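Local coordinates for polyketide Synthase III (Ectocarpus siliculosus, PDB 4B0N), which probably acts as a type III polyketide synthase of the chalcone/stilbene synthase family, transferring acyl groups in the biosynthesis of phlorotannin monomers, at residues P53-T58 with D97-R102; F93-F98 with L223-T228; C57-A62 with S86-R91. One frame throughout, in Å; residues are numbered along the deposited sequence.

All three contacts touch the methyl-terminal part of the bound arachidonic acid, and contact 2 reaches further along the chain of the ligand. Contacts 1 and 2 share Asp97 and Phe98, and their centres are about 9 Å apart. Contacts 1 and 3 share Cys57 and Thr58 on strand 55-58, with centres about 11 Å apart. Contacts 2 and 3 are about 14 Å apart between centres. A probable hydrogen bond of 2.7 Å from Phe93 N to Tyr55 O ties contact 2 to contact 1. A salt bridge of 3.0 Å between Arg102 NH1 and Glu61 OE2 ties contact 1 to contact 3. Phe93, Phe98, Thr228, Ala62 and Arg91 all line the fatty acid pocket.

Contact 1. Residues P53-T58 with D97-R102; sequences PQYRCT and DFTPGR. With ACD (arachidonic acid), chain D.
The ring of Tyr55 has the backbone O of Arg102 at its edge and in its plane, with CE1 3.5 Å from that oxygen. Gln54 CB lies over one face of the ring, offset toward the rim. Thr99 CB lies over one face of the Arg102 guanidinium, and Arg56 O is at its edge. The contact belongs to the thiolase-like fold of the chalcone/stilbene synthases. It joins strand 55-58, half of a two-stranded antiparallel sheet with strand 90-93, to the loop that follows strand 90-93.

Thr99 OG1 is 3.4 Å from Tyr55 CD1 and meets the ring at a slant. The torsion chi1 of Tyr55 (-53°) sets CG anti to the carbonyl carbon and beside the backbone N, with the ring against Thr99 and Arg102. Beyond this contact, Tyr55 OH hydrogen-bonds to Ala104 N and Asp107 OD2. An alanine at Tyr55 would probably leave Ala104 N and Asp107 OD2 without their hydroxyl partner and open a gap beside Arg102 O.

Arg102 reaches back to the strand. Its NH2 makes a weak hydrogen bond of 2.7 Å to Arg56 O, with an N-H...O angle of only 122°. The bend at chi3 (-70°) places NE on the way to this oxygen. Arg102 NH1 forms a salt bridge with Glu61, so the guanidinium has a charged partner as well. The side chain of Arg56 leads away to Tyr92 and Glu361.

Phe98, by contrast, turns one ring face to the ligand. Arachidonic acid C18 lies 3.9 Å above the Phe98 ring plane, offset toward the rim, and C17 is 3.6 Å from Phe98 CZ. The apolar seam between strand and loop is completed by Cys57 CB, 3.8 Å from Thr99 CG2.

Contact 2. Residues F93-F98 with L223-T228; sequences FAVPDF and LSSVHT. With ACD (arachidonic acid), chain D.
Ser225 turns its OG between its own backbone N and carbonyl carbon (chi1 75°), which brings it 3.4 Å from Ala94 N and 3.5 Å from Val95 CG2. Phe93 sets CG anti to its carbonyl carbon (chi1 -54°), and its ring lies against Ser225 CB, with CD1 3.6 Å from that carbon. The meeting, in the thiolase-like fold, is between the end of strand 90-93 with its loop and the end of strand 215-223 with its loop. Strand 215-223 belongs to the five-stranded mixed sheet. All the touching residues are buried.

Ser225 is central. Its hydroxyl also hydrogen-bonds to Asp245 OD2, and Asp245 makes a weak bond with Ala94 N as well. Asp245 of strand 245-255 and Tyr111, further along the loop after strand 90-93, thus take up the hydroxyl and carbonyl of Ser225. Next to it, Ala94 CB packs 3.7 Å from Leu223 CD2, a purely apolar touch. Leu223 also packs on helix 121-146.

At the other end of the contact, Phe98 and Thr228 reach toward each other tip to tip. Thr228 OG1 lies in the plane of the Phe98 ring, at its edge. The methyl CG2 of Thr228 is 3.7 Å from Phe98 CZ.

The junction forms part of the wall of the fatty acid pocket, to which Ser224 and His227 also belong. His227 brings its CB beside C9 and C10 of the chain. Phe93 CZ is 3.7 Å from arachidonic acid C18, and Thr228 CG2 is 3.5 Å from C17.

Contact 3. Residues C57-A62 with S86-R91; sequences CTQNEA and SRIGSR. With ACD (arachidonic acid), chain D.
Cys57 N donates to Arg91 O at 2.8 Å. Arg91 N returns a bond to Cys57 O at 2.9 Å. This is the hydrogen-bonded pair of a short antiparallel sheet. Thr58 and Ser90 form the neighbouring non-hydrogen-bonded pair, with Ser90 OG bonded to Glu361 O. Just past the strand pair, Gln59 N donates to Gly89 O at 3.0 Å.

The chain then turns into helix 59-68. Thr58 is its N-cap and forms a capping box with Glu61. Thr58 N donates to Glu61 OE1 from above the carboxylate plane, and Glu61 N gives a weak bond to Thr58 OG1.

Gln59 and Arg91 cross obliquely. The bend at chi2 of Gln59 (70°) turns CD toward Arg91 NE. Arg91 NE donates to Gln59 OE1 at 3.2 Å, almost straight at 172°. The donor meets a lone pair in the amide plane, although the amide and guanidinium planes are 73° apart. Gln59 NE2 bonds to Ala241 O, which should help fix the rotation of the amide.

Arg91 NH1 is 3.5 Å from arachidonic acid C18, and Ala62 CB is 3.7 Å from C20. The polar partners named around the Arg91 guanidinium are neutral carbonyl oxygens: Gln59 OE1 and, weakly, Phe243 O and His240 O. They would probably solvate the positive charge where it borders the hydrocarbon tail.

Contact 1. Residues P53-T58 with D97-R102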
# COMPACT_ATOMS: atom_id res chain seq x y z
N PRO A 53 -14.13 -17.21 -3.79
CA PRO A 53 -15.43 -16.96 -3.18
C PRO A 53 -16.45 -18.06 -3.51
O PRO A 53 -16.14 -19.01 -4.24
CB PRO A 53 -15.85 -15.62 -3.80
CG PRO A 53 -15.09 -15.53 -5.07
CD PRO A 53 -13.77 -16.17 -4.77
N GLN A 54 -17.66 -17.90 -2.97
CA GLN A 54 -18.67 -18.96 -2.95
C GLN A 54 -19.19 -19.39 -4.33
O GLN A 54 -19.32 -20.58 -4.60
CB GLN A 54 -19.83 -18.50 -2.08
CG GLN A 54 -20.58 -19.63 -1.40
CD GLN A 54 -21.67 -19.12 -0.47
OE1 GLN A 54 -22.05 -17.95 -0.53
NE2 GLN A 54 -22.18 -20.01 0.38
N TYR A 55 -19.47 -18.42 -5.19
CA TYR A 55 -20.26 -18.66 -6.40
C TYR A 55 -19.43 -18.85 -7.67
O TYR A 55 -18.80 -17.91 -8.16
CB TYR A 55 -21.29 -17.54 -6.60
CG TYR A 55 -22.16 -17.31 -5.38
CD1 TYR A 55 -23.27 -18.12 -5.13
CD2 TYR A 55 -21.86 -16.30 -4.46
CE1 TYR A 55 -24.07 -17.92 -4.02
CE2 TYR A 55 -22.65 -16.09 -3.34
CZ TYR A 55 -23.75 -16.91 -3.12
OH TYR A 55 -24.55 -16.71 -2.01
N ARG A 56 -19.44 -20.07 -8.18
CA ARG A 56 -18.82 -20.38 -9.47
C ARG A 56 -19.83 -20.12 -10.59
O ARG A 56 -20.83 -20.84 -10.72
CB ARG A 56 -18.32 -21.83 -9.48
CG ARG A 56 -18.13 -22.44 -10.86
CD ARG A 56 -16.70 -22.31 -11.36
NE ARG A 56 -16.00 -23.59 -11.34
CZ ARG A 56 -16.02 -24.48 -12.34
NH1 ARG A 56 -16.71 -24.24 -13.45
NH2 ARG A 56 -15.34 -25.61 -12.23
N CYS A 57 -19.58 -19.08 -11.37
CA CYS A 57 -20.49 -18.67 -12.44
C CYS A 57 -19.88 -18.93 -13.82
O CYS A 57 -18.83 -18.39 -14.14
CB CYS A 57 -20.85 -17.18 -12.30
SG CYS A 57 -21.75 -16.44 -13.68
N THR A 58 -20.56 -19.76 -14.61
CA THR A 58 -20.13 -20.06 -15.98
C THR A 58 -20.32 -18.84 -16.89
O THR A 58 -21.04 -17.90 -16.55
CB THR A 58 -20.89 -21.26 -16.58
OG1 THR A 58 -22.27 -20.92 -16.78
CG2 THR A 58 -20.78 -22.49 -15.67
N ASP A 97 -25.61 -12.15 -7.01
CA ASP A 97 -26.30 -11.40 -8.07
C ASP A 97 -26.11 -11.95 -9.50
O ASP A 97 -26.82 -11.53 -10.42
CB ASP A 97 -25.90 -9.92 -8.03
CG ASP A 97 -26.39 -9.23 -6.79
OD1 ASP A 97 -26.02 -9.67 -5.68
OD2 ASP A 97 -27.15 -8.25 -6.91
N PHE A 98 -25.16 -12.86 -9.67
CA PHE A 98 -24.89 -13.45 -10.99
C PHE A 98 -25.33 -14.91 -11.08
O PHE A 98 -25.37 -15.49 -12.17
CB PHE A 98 -23.41 -13.28 -11.35
CG PHE A 98 -22.92 -11.86 -11.22
CD1 PHE A 98 -23.36 -10.87 -12.09
CD2 PHE A 98 -22.03 -11.52 -10.21
CE1 PHE A 98 -22.92 -9.57 -11.97
CE2 PHE A 98 -21.57 -10.21 -10.08
CZ PHE A 98 -22.02 -9.24 -10.96
N THR A 99 -25.65 -15.49 -9.93
CA THR A 99 -26.22 -16.83 -9.85
C THR A 99 -27.37 -16.82 -8.84
O THR A 99 -27.23 -17.36 -7.74
CB THR A 99 -25.17 -17.88 -9.46
OG1 THR A 99 -24.57 -17.52 -8.21
CG2 THR A 99 -24.09 -17.99 -10.51
N PRO A 100 -28.51 -16.19 -9.20
CA PRO A 100 -29.60 -15.95 -8.25
C PRO A 100 -30.16 -17.22 -7.60
O PRO A 100 -30.41 -17.23 -6.39
CB PRO A 100 -30.68 -15.27 -9.11
CG PRO A 100 -29.94 -14.71 -10.27
CD PRO A 100 -28.85 -15.70 -10.54
N GLY A 101 -30.33 -18.28 -8.40
CA GLY A 101 -30.90 -19.54 -7.91
C GLY A 101 -30.06 -20.21 -6.84
O GLY A 101 -30.61 -20.73 -5.86
N ARG A 102 -28.74 -20.17 -7.00
CA ARG A 102 -27.81 -20.86 -6.11
C ARG A 102 -27.40 -20.04 -4.88
O ARG A 102 -26.48 -20.42 -4.16
CB ARG A 102 -26.56 -21.30 -6.87
CG ARG A 102 -26.85 -22.21 -8.06
CD ARG A 102 -25.62 -23.00 -8.47
NE ARG A 102 -24.58 -22.17 -9.09
CZ ARG A 102 -24.54 -21.86 -10.38
NH1 ARG A 102 -25.47 -22.29 -11.22
NH2 ARG A 102 -23.55 -21.11 -10.84
C1 ACD D . -5.72 -4.47 -15.04
C2 ACD D . -5.62 -3.71 -13.74
C3 ACD D . -6.75 -4.14 -12.81
C4 ACD D . -7.23 -2.97 -11.96
C5 ACD D . -8.59 -3.28 -11.37
C6 ACD D . -9.22 -2.39 -10.61
C7 ACD D . -10.57 -2.74 -10.02
C8 ACD D . -11.69 -2.46 -11.00
C9 ACD D . -12.82 -3.16 -10.90
C10 ACD D . -13.96 -2.90 -11.85
C11 ACD D . -14.25 -4.14 -12.67
C12 ACD D . -15.50 -4.59 -12.77
C13 ACD D . -15.77 -5.82 -13.60
C14 ACD D . -16.62 -6.81 -12.83
C15 ACD D . -16.82 -8.03 -13.32
C16 ACD D . -17.67 -9.03 -12.58
C17 ACD D . -19.10 -8.93 -13.07
C18 ACD D . -19.51 -10.11 -13.94
C19 ACD D . -20.36 -9.63 -15.11
C20 ACD D . -21.00 -10.79 -15.84
O1 ACD D . -4.69 -4.99 -15.52

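Contact 2. Residues F93-F98 with L223-T228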
# COMPACT_ATOMS: atom_id res chain seq x y z
N PHE A 93 -17.47 -15.53 -7.94
CA PHE A 93 -17.96 -14.27 -7.38
C PHE A 93 -18.40 -14.41 -5.92
O PHE A 93 -18.89 -15.46 -5.51
CB PHE A 93 -19.12 -13.71 -8.21
CG PHE A 93 -18.80 -13.55 -9.68
CD1 PHE A 93 -17.73 -12.78 -10.10
CD2 PHE A 93 -19.60 -14.17 -10.64
CE1 PHE A 93 -17.45 -12.63 -11.45
CE2 PHE A 93 -19.33 -14.02 -11.99
CZ PHE A 93 -18.25 -13.25 -12.40
N ALA A 94 -18.22 -13.34 -5.15
CA ALA A 94 -18.61 -13.31 -3.74
C ALA A 94 -20.09 -12.95 -3.55
O ALA A 94 -20.65 -13.16 -2.48
CB ALA A 94 -17.73 -12.34 -2.96
N VAL A 95 -20.70 -12.41 -4.60
CA VAL A 95 -22.08 -11.96 -4.55
C VAL A 95 -22.97 -12.88 -5.39
O VAL A 95 -22.57 -13.29 -6.49
CB VAL A 95 -22.24 -10.50 -5.03
CG1 VAL A 95 -23.28 -9.79 -4.19
CG2 VAL A 95 -20.92 -9.74 -4.93
N PRO A 96 -24.17 -13.22 -4.88
CA PRO A 96 -25.08 -14.10 -5.62
C PRO A 96 -25.78 -13.46 -6.83
O PRO A 96 -26.44 -14.17 -7.59
CB PRO A 96 -26.12 -14.50 -4.57
CG PRO A 96 -26.11 -13.39 -3.58
CD PRO A 96 -24.68 -12.92 -3.53
N ASP A 97 -25.61 -12.15 -7.01
CA ASP A 97 -26.30 -11.40 -8.07
C ASP A 97 -26.11 -11.95 -9.50
O ASP A 97 -26.82 -11.53 -10.42
CB ASP A 97 -25.90 -9.92 -8.03
CG ASP A 97 -26.39 -9.23 -6.79
OD1 ASP A 97 -26.02 -9.67 -5.68
OD2 ASP A 97 -27.15 -8.25 -6.91
N PHE A 98 -25.16 -12.86 -9.67
CA PHE A 98 -24.89 -13.45 -10.99
C PHE A 98 -25.33 -14.91 -11.08
O PHE A 98 -25.37 -15.49 -12.17
CB PHE A 98 -23.41 -13.28 -11.35
CG PHE A 98 -22.92 -11.86 -11.22
CD1 PHE A 98 -23.36 -10.87 -12.09
CD2 PHE A 98 -22.03 -11.52 -10.21
CE1 PHE A 98 -22.92 -9.57 -11.97
CE2 PHE A 98 -21.57 -10.21 -10.08
CZ PHE A 98 -22.02 -9.24 -10.96
N LEU A 223 -11.67 -8.71 -5.08
CA LEU A 223 -13.10 -8.88 -5.31
C LEU A 223 -13.61 -7.83 -6.28
O LEU A 223 -14.14 -6.80 -5.87
CB LEU A 223 -13.88 -8.79 -3.99
CG LEU A 223 -14.00 -9.99 -3.05
CD1 LEU A 223 -12.73 -10.21 -2.24
CD2 LEU A 223 -15.17 -9.76 -2.12
N SER A 224 -13.45 -8.10 -7.57
CA SER A 224 -13.97 -7.20 -8.61
C SER A 224 -15.49 -7.34 -8.82
O SER A 224 -16.08 -6.55 -9.56
CB SER A 224 -13.20 -7.36 -9.93
OG SER A 224 -13.03 -8.72 -10.29
N SER A 225 -16.11 -8.31 -8.16
CA SER A 225 -17.56 -8.52 -8.26
C SER A 225 -18.37 -7.55 -7.40
O SER A 225 -19.60 -7.61 -7.37
CB SER A 225 -17.94 -9.97 -7.91
OG SER A 225 -17.88 -10.19 -6.50
N VAL A 226 -17.68 -6.67 -6.69
CA VAL A 226 -18.35 -5.69 -5.86
C VAL A 226 -18.31 -4.31 -6.53
O VAL A 226 -18.92 -3.36 -6.05
CB VAL A 226 -17.74 -5.60 -4.44
CG1 VAL A 226 -18.83 -5.32 -3.43
CG2 VAL A 226 -17.03 -6.90 -4.07
N HIS A 227 -17.61 -4.23 -7.66
CA HIS A 227 -17.43 -2.97 -8.39
C HIS A 227 -18.11 -2.93 -9.74
O HIS A 227 -17.81 -2.07 -10.57
CB HIS A 227 -15.95 -2.65 -8.55
CG HIS A 227 -15.23 -2.48 -7.24
ND1 HIS A 227 -15.39 -1.38 -6.47
CD2 HIS A 227 -14.32 -3.30 -6.57
CE1 HIS A 227 -14.63 -1.50 -5.36
NE2 HIS A 227 -13.98 -2.67 -5.43
N THR A 228 -19.04 -3.86 -9.96
CA THR A 228 -19.73 -3.96 -11.25
C THR A 228 -20.71 -2.80 -11.45
O THR A 228 -21.43 -2.43 -10.52
CB THR A 228 -20.44 -5.32 -11.42
OG1 THR A 228 -21.77 -5.25 -10.89
CG2 THR A 228 -19.67 -6.43 -10.73
C1 ACD D . -5.72 -4.47 -15.04
C2 ACD D . -5.62 -3.71 -13.74
C3 ACD D . -6.75 -4.14 -12.81
C4 ACD D . -7.23 -2.97 -11.96
C5 ACD D . -8.59 -3.28 -11.37
C6 ACD D . -9.22 -2.39 -10.61
C7 ACD D . -10.57 -2.74 -10.02
C8 ACD D . -11.69 -2.46 -11.00
C9 ACD D . -12.82 -3.16 -10.90
C10 ACD D . -13.96 -2.90 -11.85
C11 ACD D . -14.25 -4.14 -12.67
C12 ACD D . -15.50 -4.59 -12.77
C13 ACD D . -15.77 -5.82 -13.60
C14 ACD D . -16.62 -6.81 -12.83
C15 ACD D . -16.82 -8.03 -13.32
C16 ACD D . -17.67 -9.03 -12.58
C17 ACD D . -19.10 -8.93 -13.07
C18 ACD D . -19.51 -10.11 -13.94
C19 ACD D . -20.36 -9.63 -15.11
C20 ACD D . -21.00 -10.79 -15.84
O1 ACD D . -4.69 -4.99 -15.52

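Contact 3. Residues C57-A62 with S86-R91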
# COMPACT_ATOMS: atom_id res chain seq x y z
N CYS A 57 -19.58 -19.08 -11.37
CA CYS A 57 -20.49 -18.67 -12.44
C CYS A 57 -19.88 -18.93 -13.82
O CYS A 57 -18.83 -18.39 -14.14
CB CYS A 57 -20.85 -17.18 -12.30
SG CYS A 57 -21.75 -16.44 -13.68
N THR A 58 -20.56 -19.76 -14.61
CA THR A 58 -20.13 -20.06 -15.98
C THR A 58 -20.32 -18.84 -16.89
O THR A 58 -21.04 -17.90 -16.55
CB THR A 58 -20.89 -21.26 -16.58
OG1 THR A 58 -22.27 -20.92 -16.78
CG2 THR A 58 -20.78 -22.49 -15.67
N GLN A 59 -19.66 -18.86 -18.05
CA GLN A 59 -19.68 -17.72 -18.96
C GLN A 59 -20.98 -17.60 -19.75
O GLN A 59 -21.35 -16.50 -20.17
CB GLN A 59 -18.46 -17.75 -19.89
CG GLN A 59 -18.05 -16.37 -20.41
CD GLN A 59 -17.45 -15.46 -19.34
OE1 GLN A 59 -17.67 -15.64 -18.13
NE2 GLN A 59 -16.70 -14.46 -19.78
N ASN A 60 -21.67 -18.72 -19.95
CA ASN A 60 -23.01 -18.69 -20.53
C ASN A 60 -24.02 -18.05 -19.56
O ASN A 60 -24.92 -17.33 -19.99
CB ASN A 60 -23.46 -20.10 -20.94
CG ASN A 60 -22.67 -20.65 -22.11
OD1 ASN A 60 -22.35 -19.94 -23.07
ND2 ASN A 60 -22.35 -21.94 -22.04
N GLU A 61 -23.85 -18.33 -18.27
CA GLU A 61 -24.65 -17.72 -17.21
C GLU A 61 -24.42 -16.21 -17.14
O GLU A 61 -25.37 -15.43 -17.14
CB GLU A 61 -24.34 -18.36 -15.85
CG GLU A 61 -25.03 -19.70 -15.60
CD GLU A 61 -24.45 -20.46 -14.41
OE1 GLU A 61 -23.45 -20.00 -13.82
OE2 GLU A 61 -24.99 -21.54 -14.07
N ALA A 62 -23.14 -15.82 -17.09
CA ALA A 62 -22.73 -14.42 -17.03
C ALA A 62 -23.25 -13.60 -18.21
O ALA A 62 -23.68 -12.46 -18.04
CB ALA A 62 -21.22 -14.31 -16.92
N SER A 86 -13.46 -15.11 -25.23
CA SER A 86 -12.76 -14.66 -24.02
C SER A 86 -11.79 -15.71 -23.47
O SER A 86 -10.92 -15.37 -22.66
CB SER A 86 -13.77 -14.26 -22.94
OG SER A 86 -14.48 -15.39 -22.45
N ARG A 87 -11.96 -16.96 -23.90
CA ARG A 87 -11.20 -18.11 -23.39
C ARG A 87 -11.48 -18.38 -21.91
O ARG A 87 -10.75 -19.13 -21.26
CB ARG A 87 -9.69 -17.96 -23.66
CG ARG A 87 -9.27 -18.11 -25.11
CD ARG A 87 -8.86 -19.54 -25.45
NE ARG A 87 -7.75 -19.59 -26.40
CZ ARG A 87 -7.07 -20.69 -26.72
NH1 ARG A 87 -7.39 -21.86 -26.17
NH2 ARG A 87 -6.07 -20.63 -27.59
N ILE A 88 -12.55 -17.77 -21.40
CA ILE A 88 -12.99 -17.97 -20.02
C ILE A 88 -14.25 -18.84 -20.03
O ILE A 88 -15.24 -18.50 -20.68
CB ILE A 88 -13.26 -16.62 -19.31
CG1 ILE A 88 -11.96 -15.83 -19.17
CG2 ILE A 88 -13.89 -16.85 -17.94
CD1 ILE A 88 -12.15 -14.34 -18.99
N GLY A 89 -14.18 -19.96 -19.31
CA GLY A 89 -15.31 -20.88 -19.21
C GLY A 89 -16.16 -20.60 -17.99
O GLY A 89 -17.37 -20.82 -18.00
N SER A 90 -15.50 -20.11 -16.94
CA SER A 90 -16.14 -19.84 -15.65
C SER A 90 -15.30 -18.89 -14.82
O SER A 90 -14.11 -18.68 -15.10
CB SER A 90 -16.35 -21.15 -14.88
OG SER A 90 -15.12 -21.82 -14.66
N ARG A 91 -15.92 -18.29 -13.80
CA ARG A 91 -15.22 -17.48 -12.80
C ARG A 91 -16.03 -17.35 -11.51
O ARG A 91 -17.24 -17.58 -11.50
CB ARG A 91 -14.81 -16.10 -13.36
CG ARG A 91 -15.91 -15.35 -14.09
CD ARG A 91 -15.34 -14.31 -15.04
NE ARG A 91 -16.39 -13.79 -15.91
CZ ARG A 91 -16.95 -12.59 -15.79
NH1 ARG A 91 -16.56 -11.74 -14.85
NH2 ARG A 91 -17.91 -12.22 -16.64
C1 ACD D . -5.72 -4.47 -15.04
C2 ACD D . -5.62 -3.71 -13.74
C3 ACD D . -6.75 -4.14 -12.81
C4 ACD D . -7.23 -2.97 -11.96
C5 ACD D . -8.59 -3.28 -11.37
C6 ACD D . -9.22 -2.39 -10.61
C7 ACD D . -10.57 -2.74 -10.02
C8 ACD D . -11.69 -2.46 -11.00
C9 ACD D . -12.82 -3.16 -10.90
C10 ACD D . -13.96 -2.90 -11.85
C11 ACD D . -14.25 -4.14 -12.67
C12 ACD D . -15.50 -4.59 -12.77
C13 ACD D . -15.77 -5.82 -13.60
C14 ACD D . -16.62 -6.81 -12.83
C15 ACD D . -16.82 -8.03 -13.32
C16 ACD D . -17.67 -9.03 -12.58
C17 ACD D . -19.10 -8.93 -13.07
C18 ACD D . -19.51 -10.11 -13.94
C19 ACD D . -20.36 -9.63 -15.11
C20 ACD D . -21.00 -10.79 -15.84
O1 ACD D . -4.69 -4.99 -15.52